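Nisin immunity protein (Lactococcus lactis subsp. lactis, PDB 5XHB) is a membrane-anchored lipoprotein that takes part in the producer cell's immunity against nisin supplied from outside. Local coordinates at residues A[150-156]-A[198-203]; A[119-123]-A[133-137]. Numbering follows the deposited sequence.

Interaction 1 (A[150-156]-A[198-203]); sequences ELGEYQD and EIHSIR
Strands 151-156 and 198-202 run antiparallel, their short axes 4.2 Å apart at closest approach with 132° between their N-to-C directions; two beta bulges interrupt the register. Leu151 pairs with Ile202 and Tyr154 with His200, both as non-hydrogen-bonded pairs; Asp156 and Ile199 form a hydrogen-bonded pair. One extra residue enters strand 151-156 between Leu151 and Tyr154; the second bulge is classic, Gln155 (phi/psi -110/-43) and Asp156 both facing Ile199. Backbone hydrogen bonds run from Arg203 N to Glu150 O (2.9 Å), Gly152 N to Ser201 O (2.8 Å), Ser201 N to Glu153 O (2.8 Å), Gln155 N to Ile199 O (2.8 Å) and Ile199 N to Asp156 O (2.8 Å); Asp156 N adds a weak one to Ile199 O (3.4 Å). Side chains bond as well: His200 ND1 to Gly152 O (2.8 Å), Arg203 NE to Leu151 O (2.9 Å), and Gln155 NE2 (m, m) to Ser201 OG (2.7 Å), which also bonds Gly101. His200 NE2 donates to Glu198 OE1 (2.7 Å), a His-carboxylate hydrogen bond, so both imidazole nitrogens (chi1 m) are engaged. Around that ring, Leu151 (t, p) lays CD2 4.2 Å from its centroid over one face, while Tyr154 CA lies 3.8 Å from the centroid over the other; the t-rotamer Tyr154 ring turns its edge toward the His200 face, centroids 5.7 Å apart, planes at 76°. Strand 151-165 is outermost in the seven-stranded antiparallel sheet of the C-terminal domain. Strand 191-202 also pairs antiparallel with strand 210-215, where Ile202 meets Ala212 and Ile199 meets Phe211.

Interaction 2 (A[119-123]-A[133-137]); sequences DDNFV and DYMGN. With SO4 (sulfate ion), chain B.
Phe122 (chi1 m, chi2 -84°) and Tyr134 (chi1 t, chi2 67°) form an offset stack, centroids 4.3 Å apart and planes at 12°, with Phe122 CE1 3.6 Å from Tyr134 CD1. Beyond the stack, Tyr134 OH donates to O2 of a sulfate ion (2.8 Å), probably from the crystallisation liquor, which Ala105, Arg107, Leu207 and Thr208 also bind. Asp120, its chi1 t, forms salt bridges with Lys104 and Arg107. Selenomethionine Met135 is m throughout, its CB pointing away from segment 119-123 but SE 3.7 Å from Asp120 OD1. A water accepts from Gly136 N (2.9 Å) and donates to Asp119 OD1 (3.1 Å). Val123 and Asp133 form an antiparallel hydrogen-bonded pair: Val123 N to Asp133 O (3.1 Å), Asp133 N to Val123 O (2.7 Å). Met135 N reaches Asp119 O (2.8 Å), and Asp120 centres an inverse gamma turn. Residues 134-137 make a type I' turn, phi positive at Met135 and Gly136, characteristic of a tight beta hairpin, here joining strands 131-134 and 137-145.

Both contacts belong to the same seven-stranded antiparallel sheet, but sit at opposite borders: interaction 1 joins its outermost strand 151-165 to the neighbour, interaction 2 brings the chain entering strand 123-124 against the hairpin turn near the other outermost strand. Their centres are 15 Å apart, yet they touch, Ile199 CD1 lying 3.4 Å from Phe122 CB and Gln155 CB 4.0 Å from Phe122 CE2. Each is partly buried. In interaction 1 a bulged backbone ladder dominates, reinforced by polar side chains on carbonyls; interaction 2 has fewer backbone bonds and leans on stacked rings and a bridging water, Asp120 pairing its charge outside the segments. Phe122 and Ile199, both buried, each also pack on Phe211.

Interaction 1 (A[150-156]-A[198-203])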
ATOM      1  N   GLU A 150      -3.329 -15.853   8.074  1.00 16.40           N
ATOM      2  CA  GLU A 150      -3.541 -14.425   7.831  1.00 20.15           C
ATOM      3  C   GLU A 150      -2.359 -13.803   7.089  1.00 16.18           C
ATOM      4  O   GLU A 150      -2.493 -12.761   6.456  1.00 14.18           O
ATOM      5  CB  GLU A 150      -3.774 -13.685   9.157  1.00 20.38           C
ATOM      6  CG  GLU A 150      -4.981 -14.208   9.937  1.00 25.29           C
ATOM      7  CD  GLU A 150      -5.022 -13.733  11.392  1.00 37.59           C
ATOM      8  OE1 GLU A 150      -3.953 -13.443  11.990  1.00 25.18           O
ATOM      9  OE2 GLU A 150      -6.142 -13.656  11.944  1.00 39.62           O
ATOM     10  N   LEU A 151      -1.200 -14.445   7.190  1.00 13.58           N
ATOM     11  CA  LEU A 151       0.024 -13.946   6.576  1.00 15.94           C
ATOM     12  C   LEU A 151      -0.037 -14.050   5.058  1.00 16.92           C
ATOM     13  O   LEU A 151      -0.294 -15.123   4.505  1.00 15.69           O
ATOM     14  CB  LEU A 151       1.236 -14.718   7.115  1.00 16.34           C
ATOM     15  CG  LEU A 151       2.626 -14.083   6.974  1.00 19.60           C
ATOM     16  CD1 LEU A 151       2.773 -12.847   7.872  1.00 17.36           C
ATOM     17  CD2 LEU A 151       3.715 -15.107   7.322  1.00 21.36           C
ATOM     18  N   GLY A 152       0.196 -12.929   4.378  1.00 14.22           N
ATOM     19  CA  GLY A 152       0.159 -12.931   2.934  1.00 15.70           C
ATOM     20  C   GLY A 152       1.504 -12.679   2.281  1.00 17.05           C
ATOM     21  O   GLY A 152       2.532 -13.159   2.733  1.00 16.16           O
ATOM     22  N   GLU A 153       1.475 -11.877   1.226  1.00 13.59           N
ATOM     23  CA  GLU A 153       2.604 -11.682   0.318  1.00 12.07           C
ATOM     24  C   GLU A 153       3.860 -11.095   0.989  1.00 15.25           C
ATOM     25  O   GLU A 153       3.791 -10.092   1.691  1.00 12.15           O
ATOM     26  CB  GLU A 153       2.139 -10.779  -0.839  1.00 17.58           C
ATOM     27  CG  GLU A 153       3.207 -10.237  -1.767  1.00 15.71           C
ATOM     28  CD  GLU A 153       3.854 -11.291  -2.632  1.00 17.90           C
ATOM     29  OE1 GLU A 153       3.354 -12.428  -2.677  1.00 17.85           O
ATOM     30  OE2 GLU A 153       4.888 -10.976  -3.275  1.00 20.87           O
ATOM     31  N   TYR A 154       5.003 -11.738   0.760  1.00 13.42           N
ATOM     32  CA  TYR A 154       6.308 -11.180   1.154  1.00 13.50           C
ATOM     33  C   TYR A 154       6.543  -9.806   0.538  1.00 14.67           C
ATOM     34  O   TYR A 154       6.441  -9.647  -0.674  1.00 14.98           O
ATOM     35  CB  TYR A 154       7.419 -12.127   0.716  1.00 14.71           C
ATOM     36  CG  TYR A 154       8.816 -11.589   0.944  1.00 16.71           C
ATOM     37  CD1 TYR A 154       9.402 -11.643   2.199  1.00 17.79           C
ATOM     38  CD2 TYR A 154       9.539 -11.022  -0.096  1.00 18.83           C
ATOM     39  CE1 TYR A 154      10.698 -11.158   2.409  1.00 16.89           C
ATOM     40  CE2 TYR A 154      10.827 -10.527   0.105  1.00 20.79           C
ATOM     41  CZ  TYR A 154      11.398 -10.605   1.362  1.00 17.56           C
ATOM     42  OH  TYR A 154      12.677 -10.120   1.565  1.00 20.25           O
ATOM     43  N   GLN A 155       6.874  -8.815   1.357  1.00 11.68           N
ATOM     44  CA  GLN A 155       7.133  -7.478   0.829  1.00 13.70           C
ATOM     45  C   GLN A 155       8.603  -7.067   0.910  1.00 19.03           C
ATOM     46  O   GLN A 155       9.132  -6.486  -0.037  1.00 17.35           O
ATOM     47  CB  GLN A 155       6.289  -6.433   1.558  1.00 13.69           C
ATOM     48  CG  GLN A 155       4.779  -6.625   1.369  1.00 12.38           C
ATOM     49  CD  GLN A 155       4.336  -6.414  -0.070  1.00 16.32           C
ATOM     50  OE1 GLN A 155       4.992  -5.709  -0.838  1.00 18.95           O
ATOM     51  NE2 GLN A 155       3.209  -7.005  -0.431  1.00 15.76           N
ATOM     52  N   ASP A 156       9.256  -7.357   2.030  1.00 10.85           N
ATOM     53  CA  ASP A 156      10.648  -6.941   2.214  1.00 13.03           C
ATOM     54  C   ASP A 156      11.208  -7.640   3.431  1.00 14.43           C
ATOM     55  O   ASP A 156      10.487  -8.325   4.158  1.00 12.64           O
ATOM     56  CB  ASP A 156      10.747  -5.413   2.383  1.00 15.86           C
ATOM     57  CG  ASP A 156      12.153  -4.864   2.107  1.00 21.49           C
ATOM     58  OD1 ASP A 156      13.063  -5.613   1.678  1.00 24.82           O
ATOM     59  OD2 ASP A 156      12.334  -3.649   2.315  1.00 36.48           O
ATOM     60  N   GLU A 198      11.125 -10.245   8.365  1.00  9.75           N
ATOM     61  CA  GLU A 198      10.401  -9.971   7.126  1.00 11.09           C
ATOM     62  C   GLU A 198       9.177  -9.104   7.364  1.00 11.00           C
ATOM     63  O   GLU A 198       8.643  -9.059   8.469  1.00  9.65           O
ATOM     64  CB  GLU A 198       9.976 -11.280   6.464  1.00 13.35           C
ATOM     65  CG  GLU A 198      11.141 -12.155   6.085  1.00 14.81           C
ATOM     66  CD  GLU A 198      10.715 -13.434   5.392  1.00 22.02           C
ATOM     67  OE1 GLU A 198       9.504 -13.764   5.374  1.00 18.25           O
ATOM     68  OE2 GLU A 198      11.610 -14.119   4.869  1.00 20.99           O
ATOM     69  N   ILE A 199       8.729  -8.439   6.304  1.00  8.50           N
ATOM     70  CA  ILE A 199       7.431  -7.774   6.307  1.00 10.70           C
ATOM     71  C   ILE A 199       6.551  -8.457   5.264  1.00 11.33           C
ATOM     72  O   ILE A 199       7.000  -8.733   4.149  1.00 12.16           O
ATOM     73  CB  ILE A 199       7.555  -6.260   6.019  1.00 11.96           C
ATOM     74  CG1 ILE A 199       8.176  -5.574   7.243  1.00 13.37           C
ATOM     75  CG2 ILE A 199       6.174  -5.651   5.754  1.00 12.33           C
ATOM     76  CD1 ILE A 199       8.648  -4.205   6.999  1.00 19.08           C
ATOM     77  N   HIS A 200       5.329  -8.795   5.667  1.00  9.21           N
ATOM     78  CA  HIS A 200       4.353  -9.399   4.767  1.00 10.26           C
ATOM     79  C   HIS A 200       3.074  -8.614   4.795  1.00 10.56           C
ATOM     80  O   HIS A 200       2.710  -8.035   5.819  1.00 10.21           O
ATOM     81  CB  HIS A 200       4.020 -10.841   5.166  1.00  9.77           C
ATOM     82  CG  HIS A 200       5.126 -11.818   4.934  1.00 15.02           C
ATOM     83  ND1 HIS A 200       5.049 -12.809   3.981  1.00 20.24           N
ATOM     84  CD2 HIS A 200       6.326 -11.976   5.545  1.00 18.15           C
ATOM     85  CE1 HIS A 200       6.149 -13.542   4.017  1.00 19.81           C
ATOM     86  NE2 HIS A 200       6.940 -13.056   4.955  1.00 21.14           N
ATOM     87  N   SER A 201       2.374  -8.631   3.665  1.00  9.98           N
ATOM     88  CA  SER A 201       0.977  -8.211   3.629  1.00 11.26           C
ATOM     89  C   SER A 201       0.140  -9.101   4.537  1.00 12.01           C
ATOM     90  O   SER A 201       0.537 -10.220   4.859  1.00 14.29           O
ATOM     91  CB  SER A 201       0.438  -8.308   2.192  1.00 11.57           C
ATOM     92  OG  SER A 201       1.284  -7.599   1.307  1.00 20.13           O
ATOM     93  N   ILE A 202      -1.037  -8.617   4.918  1.00 12.64           N
ATOM     94  CA  ILE A 202      -2.003  -9.450   5.613  1.00 13.38           C
ATOM     95  C   ILE A 202      -3.162  -9.690   4.633  1.00 13.63           C
ATOM     96  O   ILE A 202      -3.664  -8.748   4.028  1.00 11.40           O
ATOM     97  CB  ILE A 202      -2.472  -8.780   6.905  1.00 17.27           C
ATOM     98  CG1 ILE A 202      -1.321  -8.756   7.917  1.00 11.96           C
ATOM     99  CG2 ILE A 202      -3.695  -9.478   7.492  1.00 14.11           C
ATOM    100  CD1 ILE A 202      -1.612  -7.901   9.104  1.00 21.32           C
ATOM    101  N   ARG A 203      -3.549 -10.947   4.445  1.00 12.61           N
ATOM    102  CA  ARG A 203      -4.563 -11.274   3.435  1.00 10.83           C
ATOM    103  C   ARG A 203      -5.854 -10.517   3.702  1.00 14.75           C
ATOM    104  O   ARG A 203      -6.306 -10.452   4.839  1.00 13.89           O
ATOM    105  CB  ARG A 203      -4.831 -12.773   3.412  1.00 12.60           C
ATOM    106  CG  ARG A 203      -3.600 -13.588   3.150  1.00 15.21           C
ATOM    107  CD  ARG A 203      -3.938 -15.056   2.971  1.00 15.44           C
ATOM    108  NE  ARG A 203      -2.811 -15.879   3.393  1.00 17.05           N
ATOM    109  CZ  ARG A 203      -2.823 -17.207   3.428  1.00 21.33           C
ATOM    110  NH1 ARG A 203      -3.902 -17.871   3.031  1.00 18.67           N
ATOM    111  NH2 ARG A 203      -1.760 -17.869   3.858  1.00 19.70           N
TER

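Interaction 2 (A[119-123]-A[133-137])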
ATOM      1  N   ASP A 119       8.932   7.146  -0.398  1.00 38.25           N
ATOM      2  CA  ASP A 119       7.949   6.966   0.666  1.00 36.08           C
ATOM      3  C   ASP A 119       7.439   5.530   0.681  1.00 33.83           C
ATOM      4  O   ASP A 119       6.951   5.039   1.701  1.00 31.61           O
ATOM      5  CB  ASP A 119       6.778   7.935   0.482  1.00 35.93           C
ATOM      6  CG  ASP A 119       6.575   8.844   1.682  1.00 45.27           C
ATOM      7  OD1 ASP A 119       7.399   8.785   2.625  1.00 51.07           O
ATOM      8  OD2 ASP A 119       5.596   9.629   1.676  1.00 48.56           O
ATOM      9  N   ASP A 120       7.582   4.864  -0.460  1.00 30.45           N
ATOM     10  CA  ASP A 120       6.963   3.562  -0.700  1.00 31.02           C
ATOM     11  C   ASP A 120       7.856   2.415  -0.231  1.00 30.30           C
ATOM     12  O   ASP A 120       8.052   1.425  -0.941  1.00 30.93           O
ATOM     13  CB  ASP A 120       6.641   3.412  -2.191  1.00 37.51           C
ATOM     14  CG  ASP A 120       5.436   2.528  -2.448  1.00 39.02           C
ATOM     15  OD1 ASP A 120       5.022   1.793  -1.525  1.00 35.66           O
ATOM     16  OD2 ASP A 120       4.914   2.561  -3.587  1.00 31.33           O
ATOM     17  N   ASN A 121       8.412   2.567   0.963  1.00 31.30           N
ATOM     18  CA  ASN A 121       9.254   1.535   1.561  1.00 28.85           C
ATOM     19  C   ASN A 121       9.030   1.497   3.064  1.00 25.95           C
ATOM     20  O   ASN A 121       8.417   2.406   3.629  1.00 21.22           O
ATOM     21  CB  ASN A 121      10.730   1.769   1.245  1.00 28.58           C
ATOM     22  CG  ASN A 121      11.093   3.233   1.223  1.00 43.17           C
ATOM     23  OD1 ASN A 121      10.952   3.934   2.226  1.00 45.20           O
ATOM     24  ND2 ASN A 121      11.574   3.709   0.078  1.00 45.96           N
ATOM     25  N   PHE A 122       9.497   0.430   3.701  1.00 19.63           N
ATOM     26  CA  PHE A 122       9.303   0.252   5.132  1.00 18.30           C
ATOM     27  C   PHE A 122      10.576   0.648   5.874  1.00 16.77           C
ATOM     28  O   PHE A 122      11.653   0.159   5.563  1.00 20.32           O
ATOM     29  CB  PHE A 122       8.923  -1.201   5.449  1.00 13.85           C
ATOM     30  CG  PHE A 122       7.645  -1.654   4.790  1.00 13.47           C
ATOM     31  CD1 PHE A 122       6.423  -1.396   5.373  1.00 12.87           C
ATOM     32  CD2 PHE A 122       7.672  -2.334   3.587  1.00 17.88           C
ATOM     33  CE1 PHE A 122       5.235  -1.807   4.767  1.00 19.80           C
ATOM     34  CE2 PHE A 122       6.497  -2.742   2.983  1.00 15.96           C
ATOM     35  CZ  PHE A 122       5.280  -2.480   3.571  1.00 15.74           C
ATOM     36  N   VAL A 123      10.439   1.533   6.853  1.00 15.42           N
ATOM     37  CA  VAL A 123      11.580   2.023   7.614  1.00 20.41           C
ATOM     38  C   VAL A 123      11.206   2.038   9.084  1.00 16.37           C
ATOM     39  O   VAL A 123      10.134   2.520   9.444  1.00 16.33           O
ATOM     40  CB  VAL A 123      11.995   3.463   7.155  1.00 26.53           C
ATOM     41  CG1 VAL A 123      13.020   4.085   8.103  1.00 28.33           C
ATOM     42  CG2 VAL A 123      12.528   3.441   5.724  1.00 28.15           C
ATOM     43  N   ASP A 133       7.536   3.382   9.655  1.00 16.58           N
ATOM     44  CA  ASP A 133       7.088   4.394   8.695  1.00 19.26           C
ATOM     45  C   ASP A 133       6.865   3.764   7.324  1.00 15.37           C
ATOM     46  O   ASP A 133       7.729   3.040   6.817  1.00 17.88           O
ATOM     47  CB  ASP A 133       8.111   5.522   8.560  1.00 15.85           C
ATOM     48  CG  ASP A 133       8.503   6.138   9.894  1.00 21.93           C
ATOM     49  OD1 ASP A 133       7.759   5.988  10.887  1.00 20.87           O
ATOM     50  OD2 ASP A 133       9.574   6.771   9.939  1.00 26.33           O
ATOM     51  N   TYR A 134       5.720   4.055   6.716  1.00 17.59           N
ATOM     52  CA  TYR A 134       5.412   3.533   5.392  1.00 19.11           C
ATOM     53  C   TYR A 134       4.408   4.430   4.668  1.00 18.44           C
ATOM     54  O   TYR A 134       3.342   4.739   5.205  1.00 20.30           O
ATOM     55  CB  TYR A 134       4.863   2.104   5.486  1.00 17.72           C
ATOM     56  CG  TYR A 134       4.306   1.575   4.176  1.00 16.66           C
ATOM     57  CD1 TYR A 134       5.144   1.329   3.096  1.00 19.30           C
ATOM     58  CD2 TYR A 134       2.946   1.315   4.030  1.00 18.57           C
ATOM     59  CE1 TYR A 134       4.649   0.837   1.900  1.00 22.66           C
ATOM     60  CE2 TYR A 134       2.435   0.827   2.828  1.00 19.01           C
ATOM     61  CZ  TYR A 134       3.296   0.589   1.773  1.00 19.35           C
ATOM     62  OH  TYR A 134       2.808   0.113   0.582  1.00 20.91           O
HETATM   63  N   MSE A 135       4.752   4.842   3.454  1.00 20.44           N
HETATM   64  CA  MSE A 135       3.840   5.636   2.614  1.00 26.03           C
HETATM   65  C   MSE A 135       3.347   6.912   3.286  1.00 29.32           C
HETATM   66  O   MSE A 135       2.195   7.311   3.097  1.00 26.19           O
HETATM   67  CB  MSE A 135       2.630   4.797   2.195  1.00 26.81           C
HETATM   68  CG  MSE A 135       2.900   3.877   1.027  1.00 32.62           C
HETATM   69 SE   MSE A 135       3.239   4.881  -0.621  1.00 55.24          SE
HETATM   70  CE  MSE A 135       1.457   5.694  -0.802  1.00 37.95           C
ATOM     71  N   GLY A 136       4.220   7.540   4.069  1.00 26.09           N
ATOM     72  CA  GLY A 136       3.903   8.804   4.710  1.00 29.18           C
ATOM     73  C   GLY A 136       3.063   8.630   5.953  1.00 27.89           C
ATOM     74  O   GLY A 136       2.621   9.604   6.551  1.00 31.45           O
ATOM     75  N   ASN A 137       2.833   7.377   6.336  1.00 20.72           N
ATOM     76  CA  ASN A 137       2.082   7.063   7.542  1.00 20.50           C
ATOM     77  C   ASN A 137       2.981   6.388   8.585  1.00 19.74           C
ATOM     78  O   ASN A 137       4.063   5.900   8.265  1.00 19.17           O
ATOM     79  CB  ASN A 137       0.897   6.140   7.223  1.00 25.31           C
ATOM     80  CG  ASN A 137      -0.034   6.718   6.180  1.00 34.41           C
ATOM     81  OD1 ASN A 137      -0.397   7.890   6.235  1.00 32.39           O
ATOM     82  ND2 ASN A 137      -0.429   5.888   5.216  1.00 36.10           N
TER
HETATM   83  S   SO4 B 301      -1.208  -0.567  -0.647  1.00 19.66           S
HETATM   84  O1  SO4 B 301      -1.361  -2.037  -0.610  1.00 17.80           O
HETATM   85  O2  SO4 B 301       0.187  -0.210  -0.410  1.00 23.78           O
HETATM   86  O3  SO4 B 301      -1.612  -0.039  -1.950  1.00 19.36           O
HETATM   87  O4  SO4 B 301      -2.056  -0.020   0.406  1.00 18.52           O
HETATM   88  O   HOH W   1       6.828   6.923   5.063  1.00 28.29           O